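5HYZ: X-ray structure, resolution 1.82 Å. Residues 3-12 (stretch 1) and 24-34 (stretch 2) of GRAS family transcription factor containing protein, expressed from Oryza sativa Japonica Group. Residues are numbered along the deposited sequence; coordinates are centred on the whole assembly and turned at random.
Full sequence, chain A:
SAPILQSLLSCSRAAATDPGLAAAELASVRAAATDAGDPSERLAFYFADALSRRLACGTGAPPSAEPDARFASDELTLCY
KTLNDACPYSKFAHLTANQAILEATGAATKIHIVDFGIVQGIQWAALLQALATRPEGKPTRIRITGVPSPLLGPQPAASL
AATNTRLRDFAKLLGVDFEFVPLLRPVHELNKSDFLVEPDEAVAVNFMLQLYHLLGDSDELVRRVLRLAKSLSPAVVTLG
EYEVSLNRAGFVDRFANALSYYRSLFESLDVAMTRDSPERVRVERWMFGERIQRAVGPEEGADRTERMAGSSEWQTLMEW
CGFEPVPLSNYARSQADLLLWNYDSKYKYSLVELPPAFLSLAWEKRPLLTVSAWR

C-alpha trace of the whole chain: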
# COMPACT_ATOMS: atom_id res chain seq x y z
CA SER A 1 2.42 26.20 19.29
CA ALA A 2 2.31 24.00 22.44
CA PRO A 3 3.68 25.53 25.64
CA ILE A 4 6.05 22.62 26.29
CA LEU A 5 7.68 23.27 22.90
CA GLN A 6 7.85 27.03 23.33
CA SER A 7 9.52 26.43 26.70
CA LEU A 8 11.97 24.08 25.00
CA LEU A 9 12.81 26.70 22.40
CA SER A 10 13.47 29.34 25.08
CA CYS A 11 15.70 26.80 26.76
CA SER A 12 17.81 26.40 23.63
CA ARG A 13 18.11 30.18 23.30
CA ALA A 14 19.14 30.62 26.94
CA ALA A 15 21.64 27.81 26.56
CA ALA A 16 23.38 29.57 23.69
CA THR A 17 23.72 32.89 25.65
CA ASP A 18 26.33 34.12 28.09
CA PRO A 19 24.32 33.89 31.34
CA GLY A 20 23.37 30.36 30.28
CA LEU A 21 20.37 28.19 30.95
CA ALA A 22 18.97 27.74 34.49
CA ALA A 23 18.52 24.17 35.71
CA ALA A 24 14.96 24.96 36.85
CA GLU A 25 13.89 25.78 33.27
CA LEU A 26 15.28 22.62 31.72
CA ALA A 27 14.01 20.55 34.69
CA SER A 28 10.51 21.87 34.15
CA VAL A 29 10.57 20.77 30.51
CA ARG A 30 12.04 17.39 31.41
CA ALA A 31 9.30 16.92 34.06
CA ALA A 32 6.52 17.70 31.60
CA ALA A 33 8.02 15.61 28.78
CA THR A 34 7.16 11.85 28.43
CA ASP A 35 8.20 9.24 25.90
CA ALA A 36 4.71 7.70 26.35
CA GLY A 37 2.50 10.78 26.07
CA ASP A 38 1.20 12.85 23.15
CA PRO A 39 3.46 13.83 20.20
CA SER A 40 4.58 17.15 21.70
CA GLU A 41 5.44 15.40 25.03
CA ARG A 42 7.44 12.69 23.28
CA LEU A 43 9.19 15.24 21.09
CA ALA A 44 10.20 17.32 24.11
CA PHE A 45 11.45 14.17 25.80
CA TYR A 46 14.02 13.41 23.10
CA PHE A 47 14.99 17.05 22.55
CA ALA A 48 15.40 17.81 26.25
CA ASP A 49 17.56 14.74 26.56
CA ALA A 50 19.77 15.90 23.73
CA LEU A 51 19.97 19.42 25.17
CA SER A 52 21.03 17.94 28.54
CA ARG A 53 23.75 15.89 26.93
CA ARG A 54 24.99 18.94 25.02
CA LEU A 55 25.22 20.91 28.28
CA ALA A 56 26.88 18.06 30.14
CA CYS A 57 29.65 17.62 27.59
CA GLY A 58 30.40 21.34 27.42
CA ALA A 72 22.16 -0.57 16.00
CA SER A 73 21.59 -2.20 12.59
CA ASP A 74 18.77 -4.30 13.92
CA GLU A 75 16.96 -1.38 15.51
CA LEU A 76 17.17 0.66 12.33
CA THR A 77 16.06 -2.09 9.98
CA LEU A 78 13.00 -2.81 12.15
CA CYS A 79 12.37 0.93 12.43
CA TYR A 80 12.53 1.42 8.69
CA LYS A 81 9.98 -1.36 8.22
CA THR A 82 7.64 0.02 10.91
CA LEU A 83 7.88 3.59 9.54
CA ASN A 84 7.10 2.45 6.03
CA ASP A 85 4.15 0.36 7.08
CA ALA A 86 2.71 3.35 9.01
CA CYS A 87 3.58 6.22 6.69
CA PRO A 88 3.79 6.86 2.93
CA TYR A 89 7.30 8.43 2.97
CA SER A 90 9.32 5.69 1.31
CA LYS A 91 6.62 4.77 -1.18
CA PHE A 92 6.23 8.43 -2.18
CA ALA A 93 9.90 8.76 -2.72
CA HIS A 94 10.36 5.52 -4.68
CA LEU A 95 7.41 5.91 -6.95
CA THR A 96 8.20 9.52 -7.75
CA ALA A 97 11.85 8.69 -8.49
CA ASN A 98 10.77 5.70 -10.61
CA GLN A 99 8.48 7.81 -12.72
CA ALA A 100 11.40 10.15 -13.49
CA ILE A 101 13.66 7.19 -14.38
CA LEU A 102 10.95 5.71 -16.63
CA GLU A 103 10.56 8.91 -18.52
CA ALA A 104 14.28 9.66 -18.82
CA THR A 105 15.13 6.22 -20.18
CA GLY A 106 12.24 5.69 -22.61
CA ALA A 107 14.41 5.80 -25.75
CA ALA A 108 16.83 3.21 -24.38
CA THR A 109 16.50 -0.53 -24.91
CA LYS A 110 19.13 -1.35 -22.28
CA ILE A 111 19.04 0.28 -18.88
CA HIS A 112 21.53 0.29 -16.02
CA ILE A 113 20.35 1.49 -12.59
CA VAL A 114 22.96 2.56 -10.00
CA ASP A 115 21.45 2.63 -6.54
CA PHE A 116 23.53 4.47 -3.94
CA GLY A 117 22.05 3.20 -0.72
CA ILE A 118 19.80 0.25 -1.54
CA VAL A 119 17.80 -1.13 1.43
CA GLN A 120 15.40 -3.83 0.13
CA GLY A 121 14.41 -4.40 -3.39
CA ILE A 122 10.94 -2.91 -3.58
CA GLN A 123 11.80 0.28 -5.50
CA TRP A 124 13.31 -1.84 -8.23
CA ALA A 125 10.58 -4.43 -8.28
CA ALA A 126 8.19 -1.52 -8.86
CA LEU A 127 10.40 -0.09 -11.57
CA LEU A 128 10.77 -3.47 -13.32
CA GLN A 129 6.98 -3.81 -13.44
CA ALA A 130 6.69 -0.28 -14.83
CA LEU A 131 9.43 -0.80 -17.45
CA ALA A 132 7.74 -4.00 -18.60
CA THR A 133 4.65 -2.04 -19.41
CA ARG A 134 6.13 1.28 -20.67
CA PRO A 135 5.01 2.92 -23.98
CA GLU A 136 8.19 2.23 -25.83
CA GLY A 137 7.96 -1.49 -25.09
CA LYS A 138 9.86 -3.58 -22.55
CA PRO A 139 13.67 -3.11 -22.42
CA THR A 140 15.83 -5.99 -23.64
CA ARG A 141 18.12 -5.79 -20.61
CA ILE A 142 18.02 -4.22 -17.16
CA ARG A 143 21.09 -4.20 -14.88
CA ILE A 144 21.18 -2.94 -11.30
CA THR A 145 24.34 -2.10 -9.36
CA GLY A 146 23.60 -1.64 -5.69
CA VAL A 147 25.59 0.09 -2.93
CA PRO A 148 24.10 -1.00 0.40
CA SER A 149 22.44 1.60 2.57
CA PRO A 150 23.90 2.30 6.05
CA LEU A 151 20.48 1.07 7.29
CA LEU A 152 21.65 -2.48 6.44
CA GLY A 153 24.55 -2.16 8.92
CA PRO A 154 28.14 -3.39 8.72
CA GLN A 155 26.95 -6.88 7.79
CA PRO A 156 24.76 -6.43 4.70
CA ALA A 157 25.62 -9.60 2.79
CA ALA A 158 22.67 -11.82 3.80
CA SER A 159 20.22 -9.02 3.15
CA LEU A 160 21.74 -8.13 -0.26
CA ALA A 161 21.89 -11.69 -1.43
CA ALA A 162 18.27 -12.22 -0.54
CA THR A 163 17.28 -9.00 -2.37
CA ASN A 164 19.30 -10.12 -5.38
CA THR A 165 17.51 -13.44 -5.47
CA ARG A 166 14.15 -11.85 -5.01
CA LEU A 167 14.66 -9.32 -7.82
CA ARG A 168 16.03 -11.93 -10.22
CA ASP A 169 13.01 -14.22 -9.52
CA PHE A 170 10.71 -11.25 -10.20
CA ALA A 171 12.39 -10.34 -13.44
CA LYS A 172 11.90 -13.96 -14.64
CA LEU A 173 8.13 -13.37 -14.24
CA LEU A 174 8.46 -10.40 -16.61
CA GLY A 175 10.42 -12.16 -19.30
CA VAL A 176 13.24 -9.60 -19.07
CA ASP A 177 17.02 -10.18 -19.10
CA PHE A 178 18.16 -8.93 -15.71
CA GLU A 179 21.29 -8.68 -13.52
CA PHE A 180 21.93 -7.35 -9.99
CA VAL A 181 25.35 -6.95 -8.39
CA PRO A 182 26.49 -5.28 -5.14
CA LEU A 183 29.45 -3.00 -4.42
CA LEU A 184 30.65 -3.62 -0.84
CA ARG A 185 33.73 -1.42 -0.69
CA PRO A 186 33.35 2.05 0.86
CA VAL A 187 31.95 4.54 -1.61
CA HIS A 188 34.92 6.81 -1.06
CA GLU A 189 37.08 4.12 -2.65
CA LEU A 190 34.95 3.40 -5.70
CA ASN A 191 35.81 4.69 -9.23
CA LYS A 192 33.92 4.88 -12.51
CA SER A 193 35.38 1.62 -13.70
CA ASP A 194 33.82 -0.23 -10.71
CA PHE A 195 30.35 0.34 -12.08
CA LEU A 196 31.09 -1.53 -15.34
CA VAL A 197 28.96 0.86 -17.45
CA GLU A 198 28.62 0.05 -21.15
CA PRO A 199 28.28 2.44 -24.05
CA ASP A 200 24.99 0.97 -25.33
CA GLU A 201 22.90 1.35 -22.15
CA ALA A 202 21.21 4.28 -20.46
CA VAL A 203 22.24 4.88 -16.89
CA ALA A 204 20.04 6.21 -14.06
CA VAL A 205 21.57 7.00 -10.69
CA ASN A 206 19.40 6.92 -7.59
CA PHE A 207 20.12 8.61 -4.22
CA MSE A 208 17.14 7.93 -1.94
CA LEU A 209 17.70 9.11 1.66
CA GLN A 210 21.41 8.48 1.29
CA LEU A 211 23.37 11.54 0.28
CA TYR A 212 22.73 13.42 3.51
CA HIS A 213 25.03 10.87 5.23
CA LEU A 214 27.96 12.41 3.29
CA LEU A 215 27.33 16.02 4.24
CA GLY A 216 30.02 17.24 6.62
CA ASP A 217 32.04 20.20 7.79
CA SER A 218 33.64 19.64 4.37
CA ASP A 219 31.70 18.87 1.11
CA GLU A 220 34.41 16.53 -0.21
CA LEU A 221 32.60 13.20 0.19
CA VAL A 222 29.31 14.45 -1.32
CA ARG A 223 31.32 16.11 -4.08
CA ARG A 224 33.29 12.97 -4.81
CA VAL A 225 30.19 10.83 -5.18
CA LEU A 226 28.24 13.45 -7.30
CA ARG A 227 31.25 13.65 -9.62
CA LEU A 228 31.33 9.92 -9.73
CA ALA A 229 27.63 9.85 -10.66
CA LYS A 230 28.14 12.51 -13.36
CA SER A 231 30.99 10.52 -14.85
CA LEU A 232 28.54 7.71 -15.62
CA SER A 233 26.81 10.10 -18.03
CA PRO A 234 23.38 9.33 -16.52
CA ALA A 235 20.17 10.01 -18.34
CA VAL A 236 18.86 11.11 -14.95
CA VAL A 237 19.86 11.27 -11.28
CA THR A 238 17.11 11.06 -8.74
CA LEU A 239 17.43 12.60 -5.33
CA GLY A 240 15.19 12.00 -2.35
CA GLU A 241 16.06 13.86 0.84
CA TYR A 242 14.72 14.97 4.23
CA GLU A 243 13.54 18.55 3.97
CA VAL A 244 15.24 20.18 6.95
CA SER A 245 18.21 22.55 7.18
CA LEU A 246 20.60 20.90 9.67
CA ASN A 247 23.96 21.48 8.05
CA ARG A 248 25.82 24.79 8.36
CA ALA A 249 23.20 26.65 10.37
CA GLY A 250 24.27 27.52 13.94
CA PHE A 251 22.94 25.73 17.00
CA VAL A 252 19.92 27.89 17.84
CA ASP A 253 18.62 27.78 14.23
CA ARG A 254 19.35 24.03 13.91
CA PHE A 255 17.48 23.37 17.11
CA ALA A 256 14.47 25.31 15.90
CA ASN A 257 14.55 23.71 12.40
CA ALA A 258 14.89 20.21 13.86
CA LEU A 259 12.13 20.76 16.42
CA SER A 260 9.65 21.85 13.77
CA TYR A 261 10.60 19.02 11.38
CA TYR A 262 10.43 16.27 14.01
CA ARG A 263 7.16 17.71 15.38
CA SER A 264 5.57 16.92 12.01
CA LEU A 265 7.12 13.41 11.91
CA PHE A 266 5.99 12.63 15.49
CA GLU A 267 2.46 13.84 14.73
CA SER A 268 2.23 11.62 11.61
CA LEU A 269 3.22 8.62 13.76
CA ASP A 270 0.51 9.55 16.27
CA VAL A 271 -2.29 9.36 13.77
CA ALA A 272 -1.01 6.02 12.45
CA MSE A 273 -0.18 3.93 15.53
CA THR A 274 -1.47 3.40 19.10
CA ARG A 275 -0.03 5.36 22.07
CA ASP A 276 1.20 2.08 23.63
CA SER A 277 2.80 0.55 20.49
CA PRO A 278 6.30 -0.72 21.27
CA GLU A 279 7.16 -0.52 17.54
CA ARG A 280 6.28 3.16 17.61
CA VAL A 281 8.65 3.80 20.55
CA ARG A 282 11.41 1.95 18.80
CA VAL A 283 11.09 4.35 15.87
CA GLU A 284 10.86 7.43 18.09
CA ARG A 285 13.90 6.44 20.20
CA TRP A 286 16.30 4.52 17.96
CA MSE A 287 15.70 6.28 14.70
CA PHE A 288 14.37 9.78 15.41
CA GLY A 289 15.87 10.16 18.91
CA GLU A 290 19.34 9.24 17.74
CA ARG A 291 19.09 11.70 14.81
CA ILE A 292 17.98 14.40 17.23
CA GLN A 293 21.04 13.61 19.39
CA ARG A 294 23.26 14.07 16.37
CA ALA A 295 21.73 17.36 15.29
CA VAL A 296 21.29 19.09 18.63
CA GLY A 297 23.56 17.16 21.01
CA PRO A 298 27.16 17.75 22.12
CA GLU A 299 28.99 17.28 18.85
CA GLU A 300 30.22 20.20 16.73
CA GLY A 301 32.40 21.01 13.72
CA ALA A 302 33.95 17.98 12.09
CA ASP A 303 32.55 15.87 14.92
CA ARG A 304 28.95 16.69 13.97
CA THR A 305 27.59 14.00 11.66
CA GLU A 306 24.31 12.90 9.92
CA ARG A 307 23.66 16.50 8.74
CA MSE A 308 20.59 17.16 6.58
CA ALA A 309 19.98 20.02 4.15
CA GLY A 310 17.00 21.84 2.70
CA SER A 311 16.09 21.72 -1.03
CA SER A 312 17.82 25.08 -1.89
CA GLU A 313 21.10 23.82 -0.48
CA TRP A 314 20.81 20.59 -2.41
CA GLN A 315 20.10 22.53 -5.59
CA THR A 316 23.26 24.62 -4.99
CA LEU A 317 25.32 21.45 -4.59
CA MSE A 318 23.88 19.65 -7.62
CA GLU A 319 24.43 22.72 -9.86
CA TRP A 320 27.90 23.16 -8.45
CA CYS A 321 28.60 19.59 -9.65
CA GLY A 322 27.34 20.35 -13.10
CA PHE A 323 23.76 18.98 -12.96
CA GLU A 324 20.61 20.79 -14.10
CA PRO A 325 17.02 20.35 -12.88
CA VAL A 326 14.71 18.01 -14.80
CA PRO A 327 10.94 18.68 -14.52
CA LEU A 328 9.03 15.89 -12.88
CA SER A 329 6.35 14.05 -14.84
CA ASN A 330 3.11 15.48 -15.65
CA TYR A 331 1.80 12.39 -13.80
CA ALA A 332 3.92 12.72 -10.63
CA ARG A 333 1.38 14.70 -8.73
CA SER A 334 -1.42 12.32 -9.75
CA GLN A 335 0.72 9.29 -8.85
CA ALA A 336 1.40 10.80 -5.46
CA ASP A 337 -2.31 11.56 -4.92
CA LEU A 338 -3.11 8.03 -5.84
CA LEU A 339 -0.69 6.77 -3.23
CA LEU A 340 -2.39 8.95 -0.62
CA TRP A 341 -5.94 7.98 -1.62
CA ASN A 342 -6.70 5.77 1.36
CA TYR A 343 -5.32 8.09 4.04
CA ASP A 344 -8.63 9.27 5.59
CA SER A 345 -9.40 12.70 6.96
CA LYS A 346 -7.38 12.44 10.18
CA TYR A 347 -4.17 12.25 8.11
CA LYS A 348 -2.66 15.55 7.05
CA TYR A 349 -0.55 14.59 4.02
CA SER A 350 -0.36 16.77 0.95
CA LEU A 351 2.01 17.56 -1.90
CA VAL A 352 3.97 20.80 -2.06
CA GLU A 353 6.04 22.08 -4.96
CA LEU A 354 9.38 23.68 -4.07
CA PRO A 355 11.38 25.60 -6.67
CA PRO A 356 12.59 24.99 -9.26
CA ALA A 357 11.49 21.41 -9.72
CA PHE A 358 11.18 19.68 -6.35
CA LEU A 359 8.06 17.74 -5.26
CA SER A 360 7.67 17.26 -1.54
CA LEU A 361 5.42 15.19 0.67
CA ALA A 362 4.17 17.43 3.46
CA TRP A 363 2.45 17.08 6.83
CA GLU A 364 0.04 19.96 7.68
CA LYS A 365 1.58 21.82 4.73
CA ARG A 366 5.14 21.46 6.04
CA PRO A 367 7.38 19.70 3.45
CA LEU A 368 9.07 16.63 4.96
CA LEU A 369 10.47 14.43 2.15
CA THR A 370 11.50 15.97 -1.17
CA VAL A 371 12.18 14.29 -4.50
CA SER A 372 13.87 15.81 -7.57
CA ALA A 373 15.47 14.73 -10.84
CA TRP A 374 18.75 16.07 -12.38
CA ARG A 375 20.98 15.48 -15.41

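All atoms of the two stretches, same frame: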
# COMPACT_ATOMS: atom_id res chain seq x y z
N PRO A 3 2.80 24.86 24.67
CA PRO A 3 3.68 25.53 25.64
C PRO A 3 4.94 24.72 25.92
O PRO A 3 5.98 25.33 26.15
CB PRO A 3 2.81 25.64 26.90
CG PRO A 3 1.47 25.16 26.55
CD PRO A 3 1.39 24.92 25.07
N ILE A 4 4.85 23.39 25.94
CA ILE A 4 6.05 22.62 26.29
C ILE A 4 7.14 22.87 25.23
O ILE A 4 8.30 23.01 25.56
CB ILE A 4 5.75 21.10 26.47
CG1 ILE A 4 6.97 20.39 27.06
CG2 ILE A 4 5.25 20.45 25.20
CD1 ILE A 4 6.72 18.98 27.50
N LEU A 5 6.72 23.03 23.98
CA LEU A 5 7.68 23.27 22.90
C LEU A 5 8.20 24.70 22.91
O LEU A 5 9.36 24.95 22.66
CB LEU A 5 7.03 22.93 21.56
CG LEU A 5 6.59 21.46 21.46
CD1 LEU A 5 6.01 21.17 20.07
CD2 LEU A 5 7.73 20.48 21.80
N GLN A 6 7.34 25.66 23.21
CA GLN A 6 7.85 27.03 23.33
C GLN A 6 8.85 27.13 24.49
O GLN A 6 9.86 27.82 24.41
CB GLN A 6 6.69 28.04 23.52
CG GLN A 6 5.89 28.36 22.22
CD GLN A 6 6.78 28.78 21.04
OE1 GLN A 6 7.54 29.76 21.12
NE2 GLN A 6 6.70 28.03 19.94
N SER A 7 8.56 26.44 25.58
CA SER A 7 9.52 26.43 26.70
C SER A 7 10.83 25.79 26.29
O SER A 7 11.89 26.28 26.62
CB SER A 7 8.94 25.71 27.91
OG SER A 7 7.69 26.31 28.24
N LEU A 8 10.76 24.68 25.55
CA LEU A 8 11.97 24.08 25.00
C LEU A 8 12.81 25.03 24.14
O LEU A 8 14.02 25.13 24.27
CB LEU A 8 11.57 22.86 24.20
CG LEU A 8 12.64 21.85 23.88
CD1 LEU A 8 13.49 21.48 25.07
CD2 LEU A 8 11.89 20.64 23.38
N LEU A 9 12.13 25.72 23.23
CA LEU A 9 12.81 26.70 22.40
C LEU A 9 13.48 27.82 23.24
O LEU A 9 14.65 28.18 23.01
CB LEU A 9 11.82 27.29 21.38
CG LEU A 9 11.37 26.32 20.25
CD1 LEU A 9 10.11 26.86 19.59
CD2 LEU A 9 12.51 26.08 19.20
N SER A 10 12.78 28.34 24.24
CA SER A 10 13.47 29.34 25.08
C SER A 10 14.64 28.74 25.80
O SER A 10 15.65 29.41 25.99
CB SER A 10 12.54 30.03 26.10
OG SER A 10 11.56 29.13 26.55
N CYS A 11 14.53 27.47 26.20
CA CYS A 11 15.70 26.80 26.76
C CYS A 11 16.88 26.82 25.81
O CYS A 11 17.99 27.14 26.21
CB CYS A 11 15.36 25.33 27.14
SG CYS A 11 14.42 25.19 28.68
N SER A 12 16.67 26.44 24.54
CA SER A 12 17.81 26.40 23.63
C SER A 12 18.44 27.79 23.48
O SER A 12 19.67 27.93 23.38
CB SER A 12 17.41 25.87 22.23
OG SER A 12 16.48 26.72 21.59
N ALA A 24 16.41 25.02 36.65
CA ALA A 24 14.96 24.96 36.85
C ALA A 24 14.14 24.95 35.55
O ALA A 24 13.09 24.29 35.46
CB ALA A 24 14.49 26.15 37.72
N GLU A 25 14.60 25.70 34.56
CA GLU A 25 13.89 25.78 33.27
C GLU A 25 13.93 24.44 32.53
O GLU A 25 12.89 23.91 32.08
CB GLU A 25 14.49 26.88 32.38
CG GLU A 25 14.17 28.31 32.84
CD GLU A 25 12.87 28.41 33.63
OE1 GLU A 25 11.77 28.24 33.02
OE2 GLU A 25 12.95 28.67 34.87
N LEU A 26 15.14 23.89 32.42
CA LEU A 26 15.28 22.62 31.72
C LEU A 26 14.58 21.51 32.50
O LEU A 26 13.93 20.67 31.92
CB LEU A 26 16.76 22.29 31.49
CG LEU A 26 17.03 21.00 30.71
CD1 LEU A 26 16.19 20.98 29.41
CD2 LEU A 26 18.50 20.88 30.46
N ALA A 27 14.69 21.53 33.84
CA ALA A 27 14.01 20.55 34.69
C ALA A 27 12.50 20.59 34.52
O ALA A 27 11.84 19.56 34.52
CB ALA A 27 14.39 20.77 36.19
N SER A 28 11.94 21.77 34.39
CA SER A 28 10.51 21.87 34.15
C SER A 28 10.10 21.21 32.82
O SER A 28 9.07 20.50 32.74
CB SER A 28 10.07 23.34 34.14
OG SER A 28 10.34 23.94 35.38
N VAL A 29 10.88 21.49 31.77
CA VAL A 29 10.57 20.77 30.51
C VAL A 29 10.72 19.26 30.65
O VAL A 29 9.86 18.49 30.18
CB VAL A 29 11.45 21.25 29.33
CG1 VAL A 29 11.12 20.38 28.05
CG2 VAL A 29 11.19 22.72 29.10
N ARG A 30 11.83 18.82 31.25
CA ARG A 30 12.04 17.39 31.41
C ARG A 30 10.90 16.76 32.23
O ARG A 30 10.49 15.63 31.95
CB ARG A 30 13.41 17.13 32.04
CG ARG A 30 14.58 17.40 31.04
CD ARG A 30 15.97 17.00 31.57
NE ARG A 30 15.95 16.98 33.02
CZ ARG A 30 15.79 15.87 33.73
NH1 ARG A 30 15.70 14.70 33.12
NH2 ARG A 30 15.76 15.94 35.02
N ALA A 31 10.38 17.47 33.23
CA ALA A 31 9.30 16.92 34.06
C ALA A 31 8.05 16.71 33.22
O ALA A 31 7.40 15.66 33.27
CB ALA A 31 9.00 17.85 35.25
N ALA A 32 7.73 17.73 32.42
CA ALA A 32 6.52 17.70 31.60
C ALA A 32 6.60 16.71 30.44
O ALA A 32 5.61 16.16 30.01
CB ALA A 32 6.22 19.12 31.08
N ALA A 33 7.80 16.52 29.91
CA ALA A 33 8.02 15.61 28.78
C ALA A 33 7.76 14.14 29.18
O ALA A 33 7.89 13.80 30.34
CB ALA A 33 9.46 15.78 28.26
N THR A 34 7.41 13.29 28.22
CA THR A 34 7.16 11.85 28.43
C THR A 34 7.34 11.11 27.14
O THR A 34 6.67 11.47 26.19
CB THR A 34 5.71 11.49 28.82
OG1 THR A 34 5.14 12.42 29.75
CG2 THR A 34 5.64 10.08 29.28
O HOH W 1 11.40 27.78 29.66

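Two helices that run against each other need no hydrogen bonds between them if the side chain of one fits the spaces between the side chains of the other. Residues 3-12 and 24-34 of this rice GRAS family protein illustrate the principle. Stretch 1 is helical throughout, and stretch 2 is helical from Ala24 to Ala32. Their N-to-C directions differ by 148°, so the pair is roughly antiparallel, and the axes approach to 9.7 Å. As the antiparallel course requires, the register runs in reverse: Cys11 lies nearest the early part of stretch 2, its CA 6.5 Å from Leu26 CA, and Ile4 lies further along, its CA also 6.5 Å from Val29 CA. Each helix satisfies its own backbone, as in Cys11 N to Ser7 O at 2.9 Å, and no direct hydrogen bond crosses between them.

Stretch 2 opens with Ala24, which is out of reach of the other helix but accepts a bond from its own turn: Ser28 OG donates to Ala24 O at 2.8 Å, so this hydroxyl is satisfied without help from stretch 1. Glu25 is the first residue to meet the partner. Its CA-to-CB bond points toward stretch 1, and Cys11 SG rests 4.1 Å from Glu25 CB and 3.9 Å from Glu25 O, a contact of the thiol with both side chain and backbone. The carboxylate is exposed to solvent, and a water links it loosely to the other helix, donating weak bonds of 3.4 Å to Glu25 OE1 and 3.4 Å to Ser7 O; other acceptors also compete for its protons.

Leu26 starts sideways, though the end of its side chain comes nearer. Its closest contact is made by the backbone, with Leu26 N 4.0 Å from Cys11 SG. Ala27 is out of reach and Ser28 makes no contact, as expected where a helix turns its other sides outward.

One turn after Glu25, Val29 brings the interface to its centre. Its side chain is a knob in a hole formed by Ile4, Ser7, Leu8 and Cys11, residues spaced i, i+3, i+4 and i+7 along stretch 1. The two methyls face different parts of this hole. Val29 CG1 lies 4.0 Å from Leu8 CD1 and 4.3 Å from Ile4 CG1, while Val29 CG2 lies 3.9 Å from Ser7 CB and 4.1 Å from Cys11 SG. The serine thus contributes its methylene carbon to an otherwise apolar pocket. Val29 is buried, and such packing gains its stability from dispersion and the exclusion of water.

Arg30 points away and Ala31 sideways, and neither makes contact. The seam resumes at Ala32, whose CB lies 3.6 Å from Ile4 CD1. The same methyl reaches Ala33, with Ile4 CD1 3.6 Å from Ala33 N and 4.3 Å from Ala33 CB. Ala33 is the first residue to leave helical phi/psi, so the extended isoleucine, t at both chi angles, covers the point where the helix gives way to loop. Thr34 continues beyond contact.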